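Long-range contacts in geranylgeranyl pyrophosphate synthase (Geoglobus acetivorans, PDB 5JFQ), which catalyses the magnesium-dependent addition of three isopentenyl diphosphate molecules to dimethylallyl diphosphate, giving mainly geranylgeranyl diphosphate and some farnesyl diphosphate: residues S183-A188 / S196-L201; L201-I206 / K295-V300. All blocks are in the same frame, centred on the assembly; numbering follows the deposited sequence.

How the contacts relate
Along the chain from the N terminus, helix 165-190 turns through a short connection into helix 195-221, and contact 1 closes this tight antiparallel hairpin, with seven residues between its segments. Contact 2 opens on the same Leu201 at which contact 1 ends, and closes a much longer loop of 88 residues, bringing back the C-terminal part of helix 280-298. The two loops follow in series and neither nest nor cross. Their centres are about 8 Å apart, with helix 195-221 between helix 165-190 and segment 295-300. Ala184 CB, packed on Tyr204, and Ala200, beside Asn297 and Val300, link the two contacts directly within this all-helical fold.

Contact 1. Residues S183-A188 / S196-L201; sequences SASIPA and SVEKAL
Leu201 lies against Ala184 and Ala188 at the apolar centre of an antiparallel helical hairpin, part of the all-alpha fold of trans-prenyltransferases. The segment axes approach to 7.8 Å at 165°, a close spacing that suits the small residues on 183-188. Ala184 CB meets Leu201 CB at 3.9 Å and packs beside Leu201 O, and one turn further on Ala188 CB meets Leu201 CD1 at 4.0 Å. Ala188 CB also rests on Glu198 CA and reaches Val197 CG1, the longest of these contacts. With CG anti to its own carbonyl carbon (chi1 -71°), Leu201 brings that atom to 3.8 Å from Ala184 O. This carbonyl oxygen accepts a hydrogen bond from Ser55 OG, and Ser55 of helix 47-58 also touches the Leu201 side chain, as do Leu59 and Ile301 from loops. An alanine in place of Leu201 would keep the CB contact with Ala184, but the loss of CG and both methyls would probably leave a gap beside Ala188 CB, where CD1 now packs. Helix 47-58 also carries Arg48, which by similarity binds isopentenyl diphosphate, and the side chain of Ala184 is about 9 Å from that of Arg48.

At the polar edge, Ser185 OG donates a weak hydrogen bond of 3.3 Å to Glu198 O, joining the helices by a side chain to a backbone carbonyl. Glu198 CG, anti to its backbone N (chi1 -160°), passes 3.5 Å from the same Ser185 OG. From there the extended chain carries the carboxylate beyond the hairpin, where Glu198 OE2 forms a salt bridge with Lys139 NZ.

Contact 2. Residues L201-I206 / K295-V300; sequences LWNYGI and KKNLEV
Leu298 makes the apolar part of the contact, dividing its two methyl groups between two residues of helix 195-221. Leu298 CD1 meets Leu201 CD2 at 3.8 Å, the two side chains crossing at a slant. Leu298 CD2 lies 3.5 Å from Tyr204 CE1, approaching the ring obliquely, while the tyrosine and leucine side chains run side by side and point the same way. Tyr204 CG is anti to its backbone N (chi1 162°), and the ring beyond it lies beside Leu298. The backbone N of Lys295 lies at the ring edge, near its plane. Helix 305-316 completes this cluster: Leu310 and Val311 pack on Leu298, and Ala314 on Tyr204.

Asparagines meet on the more open side. The amide group of Asn297 lies over the CB of Asn203, with Asn297 CG at 3.4 Å from Asn203 CB, and the two amide planes are turned 75° apart. Asn297 CB also approaches Tyr204 N at 4.3 Å, where the two backbones come nearest.

The polar ends of Tyr204 and Lys295 find their partners outside the two segments. Tyr204 OH is hydrogen-bonded to Leu310 O, and Lys295 NZ forms salt bridges with Glu292 and Asp315. The chemistry thus implies apolar packing of Leu298 on Leu201 and Tyr204, with the asparagine pair laid against it, while the Leu310 carbonyl satisfies the tyrosine hydroxyl and holds the far end of the ring on helix 305-316.

Contact 1. Residues S183-A188 / S196-L201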
ATOM      1  N   SER B 183      -6.938 -15.796  -4.582  1.00 51.04           N
ATOM      2  CA  SER B 183      -6.293 -16.952  -3.955  1.00 56.53           C
ATOM      3  C   SER B 183      -6.385 -18.190  -4.841  1.00 58.71           C
ATOM      4  O   SER B 183      -5.378 -18.851  -5.121  1.00 57.09           O
ATOM      5  CB  SER B 183      -6.924 -17.245  -2.594  1.00 58.23           C
ATOM      6  OG  SER B 183      -6.985 -16.087  -1.791  1.00 65.19           O
ATOM      7  N   ALA B 184      -7.598 -18.519  -5.286  1.00 60.80           N
ATOM      8  CA  ALA B 184      -7.808 -19.651  -6.180  1.00 62.66           C
ATOM      9  C   ALA B 184      -7.459 -19.301  -7.618  1.00 60.62           C
ATOM     10  O   ALA B 184      -6.945 -20.146  -8.363  1.00 56.46           O
ATOM     11  CB  ALA B 184      -9.264 -20.123  -6.092  1.00 58.35           C
ATOM     12  N   SER B 185      -7.729 -18.062  -8.015  1.00 59.45           N
ATOM     13  CA  SER B 185      -7.476 -17.658  -9.387  1.00 56.12           C
ATOM     14  C   SER B 185      -5.995 -17.698  -9.710  1.00 57.30           C
ATOM     15  O   SER B 185      -5.612 -18.130 -10.800  1.00 59.77           O
ATOM     16  CB  SER B 185      -8.021 -16.254  -9.624  1.00 60.08           C
ATOM     17  OG  SER B 185      -8.826 -16.214 -10.777  1.00 59.72           O
ATOM     18  N   ILE B 186      -5.141 -17.272  -8.782  1.00 58.53           N
ATOM     19  CA  ILE B 186      -3.793 -16.859  -9.175  1.00 55.40           C
ATOM     20  C   ILE B 186      -2.947 -18.011  -9.715  1.00 56.98           C
ATOM     21  O   ILE B 186      -2.133 -17.761 -10.617  1.00 55.78           O
ATOM     22  CB  ILE B 186      -3.075 -16.097  -8.041  1.00 53.07           C
ATOM     23  CG1 ILE B 186      -1.915 -15.276  -8.626  1.00 54.32           C
ATOM     24  CG2 ILE B 186      -2.609 -17.000  -6.903  1.00 49.31           C
ATOM     25  CD1 ILE B 186      -1.124 -14.475  -7.592  1.00 49.95           C
ATOM     26  N   PRO B 187      -3.088 -19.271  -9.264  1.00 58.40           N
ATOM     27  CA  PRO B 187      -2.302 -20.330  -9.924  1.00 56.92           C
ATOM     28  C   PRO B 187      -2.694 -20.529 -11.382  1.00 58.93           C
ATOM     29  O   PRO B 187      -1.830 -20.847 -12.214  1.00 57.17           O
ATOM     30  CB  PRO B 187      -2.589 -21.581  -9.074  1.00 55.83           C
ATOM     31  CG  PRO B 187      -3.111 -21.075  -7.783  1.00 56.93           C
ATOM     32  CD  PRO B 187      -3.875 -19.827  -8.145  1.00 56.66           C
ATOM     33  N   ALA B 188      -3.972 -20.340 -11.719  1.00 54.21           N
ATOM     34  CA  ALA B 188      -4.372 -20.358 -13.119  1.00 54.54           C
ATOM     35  C   ALA B 188      -3.714 -19.233 -13.891  1.00 56.46           C
ATOM     36  O   ALA B 188      -3.417 -19.382 -15.083  1.00 62.51           O
ATOM     37  CB  ALA B 188      -5.889 -20.251 -13.242  1.00 57.39           C
ATOM     38  N   SER B 196     -11.228 -19.752 -19.188  1.00 71.93           N
ATOM     39  CA  SER B 196     -12.269 -20.584 -18.590  1.00 69.73           C
ATOM     40  C   SER B 196     -11.859 -21.072 -17.209  1.00 66.74           C
ATOM     41  O   SER B 196     -12.665 -21.071 -16.271  1.00 68.52           O
ATOM     42  CB  SER B 196     -12.550 -21.778 -19.495  1.00 73.15           C
ATOM     43  OG  SER B 196     -11.441 -22.668 -19.478  1.00 71.81           O
ATOM     44  N   VAL B 197     -10.610 -21.512 -17.073  1.00 65.43           N
ATOM     45  CA  VAL B 197     -10.143 -22.047 -15.803  1.00 66.65           C
ATOM     46  C   VAL B 197      -9.987 -20.928 -14.775  1.00 70.08           C
ATOM     47  O   VAL B 197     -10.402 -21.067 -13.616  1.00 66.98           O
ATOM     48  CB  VAL B 197      -8.831 -22.822 -16.031  1.00 67.20           C
ATOM     49  CG1 VAL B 197      -8.373 -23.502 -14.762  1.00 66.11           C
ATOM     50  CG2 VAL B 197      -9.023 -23.830 -17.144  1.00 65.82           C
ATOM     51  N   GLU B 198      -9.404 -19.798 -15.190  1.00 69.97           N
ATOM     52  CA  GLU B 198      -9.236 -18.650 -14.301  1.00 66.22           C
ATOM     53  C   GLU B 198     -10.574 -18.206 -13.725  1.00 65.32           C
ATOM     54  O   GLU B 198     -10.774 -18.210 -12.504  1.00 60.97           O
ATOM     55  CB  GLU B 198      -8.576 -17.496 -15.062  1.00 61.66           C
ATOM     56  CG  GLU B 198      -7.913 -16.452 -14.184  1.00 53.43           C
ATOM     57  CD  GLU B 198      -7.572 -15.177 -14.939  1.00 56.43           C
ATOM     58  OE1 GLU B 198      -7.725 -15.137 -16.169  1.00 65.15           O
ATOM     59  OE2 GLU B 198      -7.161 -14.197 -14.301  1.00 60.44           O
ATOM     60  N   LYS B 199     -11.501 -17.813 -14.603  1.00 65.70           N
ATOM     61  CA  LYS B 199     -12.816 -17.381 -14.156  1.00 65.12           C
ATOM     62  C   LYS B 199     -13.461 -18.425 -13.258  1.00 68.19           C
ATOM     63  O   LYS B 199     -14.171 -18.075 -12.307  1.00 66.23           O
ATOM     64  CB  LYS B 199     -13.704 -17.086 -15.365  1.00 65.24           C
ATOM     65  N   ALA B 200     -13.190 -19.709 -13.514  1.00 70.05           N
ATOM     66  CA  ALA B 200     -13.792 -20.767 -12.709  1.00 66.68           C
ATOM     67  C   ALA B 200     -13.230 -20.770 -11.295  1.00 61.82           C
ATOM     68  O   ALA B 200     -13.984 -20.827 -10.320  1.00 65.48           O
ATOM     69  CB  ALA B 200     -13.585 -22.125 -13.382  1.00 63.27           C
ATOM     70  N   LEU B 201     -11.904 -20.718 -11.158  1.00 66.16           N
ATOM     71  CA  LEU B 201     -11.325 -20.637  -9.821  1.00 60.88           C
ATOM     72  C   LEU B 201     -11.636 -19.300  -9.185  1.00 65.97           C
ATOM     73  O   LEU B 201     -11.820 -19.216  -7.966  1.00 65.05           O
ATOM     74  CB  LEU B 201      -9.822 -20.855  -9.881  1.00 60.90           C
ATOM     75  CG  LEU B 201      -9.464 -22.300 -10.206  1.00 66.99           C
ATOM     76  CD1 LEU B 201      -8.000 -22.423 -10.612  1.00 61.60           C
ATOM     77  CD2 LEU B 201      -9.778 -23.169  -8.999  1.00 60.42           C
TER

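Contact 2. Residues L201-I206 / K295-V300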
ATOM      1  N   LEU B 201     -11.904 -20.718 -11.158  1.00 66.16           N
ATOM      2  CA  LEU B 201     -11.325 -20.637  -9.821  1.00 60.88           C
ATOM      3  C   LEU B 201     -11.636 -19.300  -9.185  1.00 65.97           C
ATOM      4  O   LEU B 201     -11.820 -19.216  -7.966  1.00 65.05           O
ATOM      5  CB  LEU B 201      -9.822 -20.855  -9.881  1.00 60.90           C
ATOM      6  CG  LEU B 201      -9.464 -22.300 -10.206  1.00 66.99           C
ATOM      7  CD1 LEU B 201      -8.000 -22.423 -10.612  1.00 61.60           C
ATOM      8  CD2 LEU B 201      -9.778 -23.169  -8.999  1.00 60.42           C
ATOM      9  N   TRP B 202     -11.695 -18.253 -10.003  1.00 66.67           N
ATOM     10  CA  TRP B 202     -12.134 -16.950  -9.534  1.00 63.47           C
ATOM     11  C   TRP B 202     -13.516 -17.051  -8.905  1.00 66.07           C
ATOM     12  O   TRP B 202     -13.685 -16.818  -7.701  1.00 67.68           O
ATOM     13  CB  TRP B 202     -12.120 -15.969 -10.712  1.00 64.25           C
ATOM     14  CG  TRP B 202     -12.489 -14.515 -10.428  1.00 68.45           C
ATOM     15  CD1 TRP B 202     -13.548 -13.828 -10.948  1.00 66.14           C
ATOM     16  CD2 TRP B 202     -11.777 -13.577  -9.597  1.00 62.11           C
ATOM     17  NE1 TRP B 202     -13.548 -12.532 -10.487  1.00 62.63           N
ATOM     18  CE2 TRP B 202     -12.468 -12.351  -9.664  1.00 63.89           C
ATOM     19  CE3 TRP B 202     -10.629 -13.655  -8.811  1.00 60.32           C
ATOM     20  CZ2 TRP B 202     -12.049 -11.221  -8.971  1.00 59.44           C
ATOM     21  CZ3 TRP B 202     -10.215 -12.536  -8.131  1.00 57.88           C
ATOM     22  CH2 TRP B 202     -10.922 -11.335  -8.211  1.00 57.85           C
ATOM     23  N   ASN B 203     -14.514 -17.437  -9.708  1.00 65.72           N
ATOM     24  CA  ASN B 203     -15.887 -17.503  -9.215  1.00 66.18           C
ATOM     25  C   ASN B 203     -15.984 -18.360  -7.958  1.00 66.55           C
ATOM     26  O   ASN B 203     -16.668 -17.992  -6.995  1.00 62.49           O
ATOM     27  CB  ASN B 203     -16.803 -18.034 -10.316  1.00 62.18           C
ATOM     28  CG  ASN B 203     -17.215 -16.951 -11.303  1.00 63.21           C
ATOM     29  OD1 ASN B 203     -16.739 -15.821 -11.236  1.00 60.65           O
ATOM     30  ND2 ASN B 203     -18.110 -17.294 -12.222  1.00 65.80           N
ATOM     31  N   TYR B 204     -15.268 -19.484  -7.929  1.00 63.62           N
ATOM     32  CA  TYR B 204     -15.235 -20.294  -6.719  1.00 65.89           C
ATOM     33  C   TYR B 204     -14.764 -19.477  -5.522  1.00 67.17           C
ATOM     34  O   TYR B 204     -15.379 -19.513  -4.450  1.00 70.13           O
ATOM     35  CB  TYR B 204     -14.331 -21.501  -6.926  1.00 64.54           C
ATOM     36  CG  TYR B 204     -13.900 -22.152  -5.644  1.00 63.36           C
ATOM     37  CD1 TYR B 204     -14.681 -23.117  -5.038  1.00 66.85           C
ATOM     38  CD2 TYR B 204     -12.700 -21.812  -5.044  1.00 60.29           C
ATOM     39  CE1 TYR B 204     -14.273 -23.729  -3.864  1.00 71.25           C
ATOM     40  CE2 TYR B 204     -12.286 -22.413  -3.877  1.00 61.72           C
ATOM     41  CZ  TYR B 204     -13.073 -23.371  -3.290  1.00 68.13           C
ATOM     42  OH  TYR B 204     -12.666 -23.969  -2.123  1.00 72.68           O
ATOM     43  N   GLY B 205     -13.668 -18.733  -5.687  1.00 63.15           N
ATOM     44  CA  GLY B 205     -13.110 -18.004  -4.562  1.00 60.55           C
ATOM     45  C   GLY B 205     -14.027 -16.903  -4.066  1.00 63.41           C
ATOM     46  O   GLY B 205     -14.175 -16.706  -2.862  1.00 64.00           O
ATOM     47  N   ILE B 206     -14.653 -16.172  -4.982  1.00 59.42           N
ATOM     48  CA  ILE B 206     -15.558 -15.113  -4.564  1.00 64.33           C
ATOM     49  C   ILE B 206     -16.723 -15.698  -3.793  1.00 66.56           C
ATOM     50  O   ILE B 206     -17.032 -15.271  -2.672  1.00 65.84           O
ATOM     51  CB  ILE B 206     -16.053 -14.311  -5.774  1.00 64.80           C
ATOM     52  CG1 ILE B 206     -14.916 -13.481  -6.352  1.00 64.90           C
ATOM     53  CG2 ILE B 206     -17.233 -13.454  -5.390  1.00 63.76           C
ATOM     54  CD1 ILE B 206     -14.550 -13.925  -7.721  1.00 69.63           C
ATOM     55  N   LYS B 295     -18.829 -24.632  -5.626  1.00 79.87           N
ATOM     56  CA  LYS B 295     -18.607 -26.005  -6.073  1.00 77.56           C
ATOM     57  C   LYS B 295     -19.008 -26.168  -7.532  1.00 77.20           C
ATOM     58  O   LYS B 295     -18.182 -26.511  -8.384  1.00 76.89           O
ATOM     59  CB  LYS B 295     -19.390 -26.981  -5.202  1.00 76.37           C
ATOM     60  CG  LYS B 295     -18.995 -27.003  -3.751  1.00 79.82           C
ATOM     61  CD  LYS B 295     -20.223 -27.338  -2.918  1.00 82.93           C
ATOM     62  CE  LYS B 295     -19.885 -27.524  -1.461  1.00 80.30           C
ATOM     63  NZ  LYS B 295     -21.086 -27.945  -0.701  1.00 74.50           N
ATOM     64  N   LYS B 296     -20.279 -25.904  -7.841  1.00 77.05           N
ATOM     65  CA  LYS B 296     -20.757 -26.043  -9.210  1.00 76.42           C
ATOM     66  C   LYS B 296     -19.922 -25.234 -10.180  1.00 76.76           C
ATOM     67  O   LYS B 296     -19.929 -25.520 -11.382  1.00 80.35           O
ATOM     68  CB  LYS B 296     -22.222 -25.620  -9.312  1.00 76.05           C
ATOM     69  N   ASN B 297     -19.200 -24.232  -9.684  1.00 76.82           N
ATOM     70  CA  ASN B 297     -18.255 -23.526 -10.531  1.00 75.25           C
ATOM     71  C   ASN B 297     -16.958 -24.306 -10.652  1.00 79.78           C
ATOM     72  O   ASN B 297     -16.387 -24.417 -11.744  1.00 79.78           O
ATOM     73  CB  ASN B 297     -17.995 -22.132  -9.976  1.00 70.23           C
ATOM     74  CG  ASN B 297     -17.985 -21.087 -11.054  1.00 70.20           C
ATOM     75  OD1 ASN B 297     -17.035 -20.986 -11.814  1.00 74.73           O
ATOM     76  ND2 ASN B 297     -19.061 -20.323 -11.155  1.00 70.47           N
ATOM     77  N   LEU B 298     -16.505 -24.884  -9.540  1.00 81.08           N
ATOM     78  CA  LEU B 298     -15.253 -25.631  -9.453  1.00 79.39           C
ATOM     79  C   LEU B 298     -15.250 -26.895 -10.314  1.00 83.14           C
ATOM     80  O   LEU B 298     -14.213 -27.566 -10.410  1.00 85.10           O
ATOM     81  CB  LEU B 298     -15.008 -25.961  -7.982  1.00 77.29           C
ATOM     82  CG  LEU B 298     -13.672 -26.504  -7.515  1.00 76.89           C
ATOM     83  CD1 LEU B 298     -12.577 -25.654  -8.098  1.00 78.37           C
ATOM     84  CD2 LEU B 298     -13.649 -26.472  -6.002  1.00 72.17           C
ATOM     85  N   GLU B 299     -16.378 -27.195 -10.967  1.00 86.20           N
ATOM     86  CA  GLU B 299     -16.528 -28.406 -11.768  1.00 88.42           C
ATOM     87  C   GLU B 299     -15.706 -28.356 -13.057  1.00 86.96           C
ATOM     88  O   GLU B 299     -15.300 -29.405 -13.579  1.00 83.16           O
ATOM     89  CB  GLU B 299     -18.016 -28.611 -12.070  1.00 82.75           C
ATOM     90  CG  GLU B 299     -18.340 -29.653 -13.120  1.00 92.23           C
ATOM     91  CD  GLU B 299     -19.833 -29.871 -13.260  1.00 97.62           C
ATOM     92  OE1 GLU B 299     -20.596 -29.143 -12.577  1.00 95.82           O
ATOM     93  OE2 GLU B 299     -20.237 -30.767 -14.045  1.00 98.14           O
ATOM     94  N   VAL B 300     -15.443 -27.155 -13.573  1.00 80.36           N
ATOM     95  CA  VAL B 300     -14.646 -26.986 -14.779  1.00 78.47           C
ATOM     96  C   VAL B 300     -13.250 -27.581 -14.626  1.00 78.46           C
ATOM     97  O   VAL B 300     -12.593 -27.894 -15.624  1.00 80.85           O
ATOM     98  CB  VAL B 300     -14.639 -25.479 -15.125  1.00 76.74           C
ATOM     99  CG1 VAL B 300     -13.394 -25.064 -15.891  1.00 69.22           C
ATOM    100  CG2 VAL B 300     -15.905 -25.123 -15.904  1.00 71.07           C
TER